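Cadherin-5 (Gallus gallus, PDB 3PPE) mediates calcium-dependent, homophilic adhesion between endothelial cells, here represented by its two outermost extracellular cadherin domains, EC1 and EC2. Local coordinates at residues V28-A33 and I75-N80; Y35-E40 and Y69-H74. All coordinates share one frame; numbering follows the deposited sequence.

Interaction 1: V28-A33 and I75-N80; sequences VGNKNA and IIDRRN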
loop_
_atom_site.group_PDB
_atom_site.type_symbol
_atom_site.label_atom_id
_atom_site.label_comp_id
_atom_site.label_asym_id
_atom_site.label_seq_id
_atom_site.Cartn_x
_atom_site.Cartn_y
_atom_site.Cartn_z
ATOM N N VAL A 28 -21.877 -0.917 5.015
ATOM C CA VAL A 28 -23.146 -0.885 4.297
ATOM C C VAL A 28 -23.015 -1.523 2.918
ATOM O O VAL A 28 -21.916 -1.636 2.377
ATOM C CB VAL A 28 -23.668 0.556 4.137
ATOM C CG1 VAL A 28 -23.436 1.348 5.415
ATOM C CG2 VAL A 28 -22.999 1.234 2.952
ATOM N N GLY A 29 -24.145 -1.939 2.355
ATOM C CA GLY A 29 -24.143 -2.823 1.204
ATOM C C GLY A 29 -25.217 -2.373 0.233
ATOM O O GLY A 29 -25.535 -3.077 -0.726
ATOM N N ASN A 30 -25.778 -1.195 0.483
ATOM C CA ASN A 30 -26.326 -0.364 -0.583
ATOM C C ASN A 30 -25.274 -0.102 -1.656
ATOM O O ASN A 30 -24.253 0.533 -1.394
ATOM C CB ASN A 30 -26.708 0.945 0.110
ATOM C CG ASN A 30 -27.505 1.868 -0.789
ATOM O OD1 ASN A 30 -27.457 1.756 -2.014
ATOM N ND2 ASN A 30 -28.245 2.791 -0.185
ATOM N N LYS A 31 -25.531 -0.596 -2.862
ATOM C CA LYS A 31 -24.587 -0.455 -3.964
ATOM C C LYS A 31 -24.945 0.736 -4.848
ATOM O O LYS A 31 -24.420 0.881 -5.953
ATOM C CB LYS A 31 -24.544 -1.735 -4.800
ATOM C CG LYS A 31 -23.328 -2.609 -4.536
ATOM C CD LYS A 31 -23.719 -4.072 -4.400
ATOM C CE LYS A 31 -22.663 -4.858 -3.640
ATOM N NZ LYS A 31 -21.350 -4.846 -4.341
ATOM N N ASN A 32 -25.839 1.585 -4.354
ATOM C CA ASN A 32 -25.883 2.981 -4.773
ATOM C C ASN A 32 -24.949 3.861 -3.948
ATOM O O ASN A 32 -24.974 5.086 -4.062
ATOM C CB ASN A 32 -27.314 3.518 -4.699
ATOM C CG ASN A 32 -28.334 2.534 -5.236
ATOM O OD1 ASN A 32 -28.827 1.672 -4.508
ATOM N ND2 ASN A 32 -28.656 2.657 -6.518
ATOM N N ALA A 33 -24.129 3.226 -3.117
ATOM C CA ALA A 33 -23.225 3.963 -2.200
ATOM C C ALA A 33 -21.909 4.385 -2.866
ATOM O O ALA A 33 -21.377 3.657 -3.732
ATOM C CB ALA A 33 -22.922 3.121 -0.987
ATOM N N ILE A 75 -19.899 7.876 3.284
ATOM C CA ILE A 75 -20.452 7.000 2.259
ATOM C C ILE A 75 -21.889 7.381 1.923
ATOM O O ILE A 75 -22.759 7.388 2.793
ATOM C CB ILE A 75 -20.411 5.523 2.698
ATOM C CG1 ILE A 75 -20.794 4.610 1.531
ATOM C CG2 ILE A 75 -21.334 5.295 3.884
ATOM C CD1 ILE A 75 -20.493 3.147 1.776
ATOM N N ILE A 76 -22.132 7.697 0.655
ATOM C CA ILE A 76 -23.305 8.471 0.269
ATOM C C ILE A 76 -24.152 7.717 -0.753
ATOM O O ILE A 76 -23.628 7.166 -1.720
ATOM C CB ILE A 76 -22.913 9.840 -0.315
ATOM C CG1 ILE A 76 -22.071 10.628 0.691
ATOM C CG2 ILE A 76 -24.154 10.627 -0.710
ATOM C CD1 ILE A 76 -22.770 10.876 2.010
ATOM N N ASP A 77 -25.461 7.696 -0.529
ATOM C CA ASP A 77 -26.402 7.214 -1.533
ATOM C C ASP A 77 -26.521 8.195 -2.694
ATOM O O ASP A 77 -27.075 9.284 -2.545
ATOM C CB ASP A 77 -27.777 6.973 -0.906
ATOM C CG ASP A 77 -28.662 6.090 -1.765
ATOM O OD1 ASP A 77 -29.411 5.267 -1.199
ATOM O OD2 ASP A 77 -28.610 6.223 -3.005
ATOM N N ARG A 78 -25.997 7.801 -3.851
ATOM C CA ARG A 78 -25.885 8.706 -4.988
ATOM C C ARG A 78 -27.233 8.900 -5.675
ATOM O O ARG A 78 -27.376 9.750 -6.553
ATOM C CB ARG A 78 -24.855 8.180 -5.990
ATOM C CG ARG A 78 -25.236 6.858 -6.636
ATOM C CD ARG A 78 -24.019 6.157 -7.217
ATOM N NE ARG A 78 -24.040 6.142 -8.676
ATOM C CZ ARG A 78 -23.712 7.179 -9.439
ATOM N NH1 ARG A 78 -23.334 8.321 -8.882
ATOM N NH2 ARG A 78 -23.761 7.075 -10.761
ATOM N N ARG A 79 -28.218 8.106 -5.268
ATOM C CA ARG A 79 -29.600 8.331 -5.675
ATOM C C ARG A 79 -30.145 9.625 -5.081
ATOM O O ARG A 79 -30.716 10.453 -5.791
ATOM C CB ARG A 79 -30.479 7.149 -5.258
ATOM C CG ARG A 79 -30.105 5.833 -5.920
ATOM C CD ARG A 79 -30.992 4.700 -5.434
ATOM N NE ARG A 79 -30.852 4.471 -3.999
ATOM C CZ ARG A 79 -31.594 3.616 -3.303
ATOM N NH1 ARG A 79 -32.536 2.905 -3.909
ATOM N NH2 ARG A 79 -31.397 3.472 -1.999
ATOM N N ASN A 80 -29.965 9.793 -3.774
ATOM C CA ASN A 80 -30.703 10.800 -3.023
ATOM C C ASN A 80 -29.789 11.658 -2.156
ATOM O O ASN A 80 -30.252 12.518 -1.407
ATOM C CB ASN A 80 -31.781 10.142 -2.159
ATOM C CG ASN A 80 -31.212 9.112 -1.203
ATOM O OD1 ASN A 80 -30.010 9.091 -0.937
ATOM N ND2 ASN A 80 -32.076 8.250 -0.679
#
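The carboxylate of D77 ties the loop 28-33 to the end of strand 68-77. N30 reaches it with ND2, which donates to D77 OD1 at 2.9 Å from above the carboxylate plane; amide and carboxylate stand 83° apart. D77 CG, anti to its backbone N (chi1 -162°), carries the carboxylate toward the loop, and R79 grips it side-on in a salt bridge: NH2 bonds OD1 at 2.8 Å and NE bonds OD2 at 3.0 Å, both through syn lone pairs and in the guanidinium plane. R79 N also donates to OD2, so each oxygen accepts two firm bonds; the paired NE and NH2 bonds fix the turn of the guanidinium. The N32 amide lies stacked over one guanidinium face, the planes only 8° apart. An alanine in place of D77 would probably leave N30 ND2 and R79 without their shared acceptor, so that the guanidinium could turn more freely. Beside this cluster R78 N donates almost straight to N32 O at 2.9 Å. I75 CD1 meets V28 CG2 tip to tip at a tight 3.4 Å, and I75 CG1 packs on A33 CB at 3.6 Å. N30 OD1 and D77 OD2 each accept from the backbone N two residues on, an Asx turn in each segment, where the antiparallel, non-hydrogen-bonded A33-D77 pair ends the pairing of strands 33-39 and 68-77 in the first cadherin domain.

Interaction 2: Y35-E40 and Y69-H74; sequences YIIEGE and YELTAH
E38 and H74 meet on one face of an antiparallel strand pair, with T72 beside them. The E38 carboxylate and the H74 ring are nearly coplanar, 15° apart, and H74 NE2 donates in its ring plane to the anti lone pair of E38 OE2 at 2.8 Å, though the bond is bent (131° at the hydrogen). E38 CG sits between the backbone N and the carbonyl carbon (chi1 69°), and the chain then runs extended alongside T72, pointing the same way, with E38 CG 3.7 Å from T72 CB. The I36 carbonyl O also lies at the edge of the H74 ring, near its plane, while accepting from H74 N at 2.8 Å. The E38-T72 pair is bonded in both directions through its backbone. I37 and A73 point to the other face, where I37 CD1 touches L71 CD2 at 3.9 Å. W2 of the second subunit packs on A73 and Y35, as befits the domain-swapped dimer, and Y35 OH is hydrogen-bonded to S26 N. At G39, whose phi is positive, a side chain would run into E70 O and L71 CA. Beyond it E40 N donates to E70 O at 2.9 Å, and E40 returns its side chain to the partner strand: OE2 takes the E70 N-H on its anti lone pair at 2.8 Å, nearly straight. A carboxylate thus stands in for a main-chain carbonyl where regular pairing ends, and its other oxygen, OE1, makes a salt bridge to K66. The E38 carboxylate would be expected to favour a protonated H74, which would give the E38-T72-H74 face a partly ionic character, while I37 and L71 meet through carbon.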
loop_
_atom_site.group_PDB
_atom_site.type_symbol
_atom_site.label_atom_id
_atom_site.label_comp_id
_atom_site.label_asym_id
_atom_site.label_seq_id
_atom_site.Cartn_x
_atom_site.Cartn_y
_atom_site.Cartn_z
ATOM N N TYR A 35 -18.032 6.277 -1.700
ATOM C CA TYR A 35 -17.083 6.818 -0.750
ATOM C C TYR A 35 -16.708 8.230 -1.172
ATOM O O TYR A 35 -16.373 8.470 -2.329
ATOM C CB TYR A 35 -15.827 5.932 -0.686
ATOM C CG TYR A 35 -16.066 4.560 -0.128
ATOM C CD1 TYR A 35 -16.284 3.471 -0.966
ATOM C CD2 TYR A 35 -16.050 4.329 1.251
ATOM C CE1 TYR A 35 -16.489 2.187 -0.446
ATOM C CE2 TYR A 35 -16.261 3.031 1.781
ATOM C CZ TYR A 35 -16.491 1.981 0.937
ATOM O OH TYR A 35 -16.690 0.707 1.457
ATOM N N ILE A 36 -16.818 9.170 -0.230
ATOM C CA ILE A 36 -16.525 10.590 -0.455
ATOM C C ILE A 36 -15.542 11.000 0.631
ATOM O O ILE A 36 -15.652 10.541 1.779
ATOM C CB ILE A 36 -17.796 11.470 -0.345
ATOM C CG1 ILE A 36 -18.904 10.966 -1.290
ATOM C CG2 ILE A 36 -17.498 12.921 -0.687
ATOM C CD1 ILE A 36 -18.506 10.949 -2.798
ATOM N N ILE A 37 -14.554 11.816 0.276
ATOM C CA ILE A 37 -13.611 12.340 1.276
ATOM C C ILE A 37 -13.557 13.858 1.306
ATOM O O ILE A 37 -13.860 14.500 0.317
ATOM C CB ILE A 37 -12.158 11.740 1.099
ATOM C CG1 ILE A 37 -11.624 12.008 -0.325
ATOM C CG2 ILE A 37 -12.178 10.253 1.374
ATOM C CD1 ILE A 37 -10.088 11.585 -0.556
ATOM N N GLU A 38 -13.150 14.414 2.462
ATOM C CA GLU A 38 -12.926 15.817 2.635
ATOM C C GLU A 38 -11.688 15.915 3.499
ATOM O O GLU A 38 -11.237 14.913 4.028
ATOM C CB GLU A 38 -14.105 16.471 3.375
ATOM C CG GLU A 38 -14.203 16.056 4.817
ATOM C CD GLU A 38 -15.334 16.751 5.601
ATOM O OE1 GLU A 38 -15.205 17.944 5.945
ATOM O OE2 GLU A 38 -16.327 16.073 5.910
ATOM N N GLY A 39 -11.142 17.120 3.631
ATOM C CA GLY A 39 -10.058 17.383 4.576
ATOM C C GLY A 39 -8.798 17.781 3.825
ATOM O O GLY A 39 -8.873 18.270 2.680
ATOM N N GLU A 40 -7.633 17.546 4.443
ATOM C CA GLU A 40 -6.368 18.111 3.935
ATOM C C GLU A 40 -5.923 17.480 2.616
ATOM O O GLU A 40 -5.614 16.289 2.569
ATOM C CB GLU A 40 -5.247 17.992 4.988
ATOM C CG GLU A 40 -5.497 18.828 6.245
ATOM C CD GLU A 40 -4.284 18.761 7.191
ATOM O OE1 GLU A 40 -3.583 19.791 7.333
ATOM O OE2 GLU A 40 -4.009 17.675 7.716
ATOM N N TYR A 69 -1.727 14.001 6.822
ATOM C CA TYR A 69 -2.918 14.679 6.320
ATOM C C TYR A 69 -4.136 14.103 7.061
ATOM O O TYR A 69 -4.311 12.900 7.095
ATOM C CB TYR A 69 -3.108 14.446 4.814
ATOM C CG TYR A 69 -1.982 14.975 3.927
ATOM C CD1 TYR A 69 -0.798 14.240 3.730
ATOM C CD2 TYR A 69 -2.100 16.204 3.293
ATOM C CE1 TYR A 69 0.262 14.757 2.907
ATOM C CE2 TYR A 69 -1.084 16.696 2.485
ATOM C CZ TYR A 69 0.089 15.974 2.294
ATOM O OH TYR A 69 1.098 16.496 1.483
ATOM N N GLU A 70 -4.948 14.992 7.630
ATOM C CA GLU A 70 -6.183 14.669 8.340
ATOM C C GLU A 70 -7.356 14.722 7.363
ATOM O O GLU A 70 -7.631 15.761 6.758
ATOM C CB GLU A 70 -6.395 15.674 9.504
ATOM C CG GLU A 70 -5.197 15.690 10.476
ATOM C CD GLU A 70 -5.457 16.364 11.821
ATOM O OE1 GLU A 70 -6.170 17.390 11.833
ATOM O OE2 GLU A 70 -4.933 15.861 12.875
ATOM N N LEU A 71 -8.021 13.595 7.177
ATOM C CA LEU A 71 -9.166 13.565 6.287
ATOM C C LEU A 71 -10.388 12.957 6.982
ATOM O O LEU A 71 -10.273 12.388 8.068
ATOM C CB LEU A 71 -8.836 12.783 5.005
ATOM C CG LEU A 71 -7.983 13.425 3.889
ATOM C CD1 LEU A 71 -6.477 13.441 4.249
ATOM C CD2 LEU A 71 -8.163 12.577 2.659
ATOM N N THR A 72 -11.553 13.077 6.343
ATOM C CA THR A 72 -12.774 12.492 6.876
ATOM C C THR A 72 -13.462 11.759 5.751
ATOM O O THR A 72 -13.582 12.283 4.648
ATOM C CB THR A 72 -13.721 13.555 7.485
ATOM O OG1 THR A 72 -13.037 14.200 8.557
ATOM C CG2 THR A 72 -14.984 12.912 8.060
ATOM N N ALA A 73 -13.869 10.528 6.042
ATOM C CA ALA A 73 -14.523 9.683 5.073
ATOM C C ALA A 73 -16.043 9.680 5.275
ATOM O O ALA A 73 -16.529 9.748 6.399
ATOM C CB ALA A 73 -13.942 8.258 5.159
ATOM N N HIS A 74 -16.782 9.601 4.171
ATOM C CA HIS A 74 -18.217 9.348 4.225
ATOM C C HIS A 74 -18.609 8.190 3.313
ATOM O O HIS A 74 -17.758 7.593 2.652
ATOM C CB HIS A 74 -18.997 10.606 3.841
ATOM C CG HIS A 74 -18.425 11.869 4.409
ATOM N ND1 HIS A 74 -19.136 12.693 5.256
ATOM C CD2 HIS A 74 -17.211 12.449 4.252
ATOM C CE1 HIS A 74 -18.385 13.726 5.596
ATOM N NE2 HIS A 74 -17.213 13.601 5.000
#

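Overall arrangement
Interactions 1 and 2 follow one another along strand 68-77 in EC1, their centres about 17 Å apart, with interaction 2 nested inside the chain loop that interaction 1 closes. Both pair this strand with the region of strand 33-39, an outermost strand of its sheet within the chain. They touch at two points: I76 CG1 lies 3.8 Å from I36 CG1, and I75 CD1 lies 4.2 Å from Y35 CE2. Interaction 1 lies at the far end, away from the calcium sites. At its other end interaction 2 approaches the calcium-binding linker, the Y69 side chain lying about 11 Å from a bound calcium ion and about 7 Å from that of the calcium ligand D62.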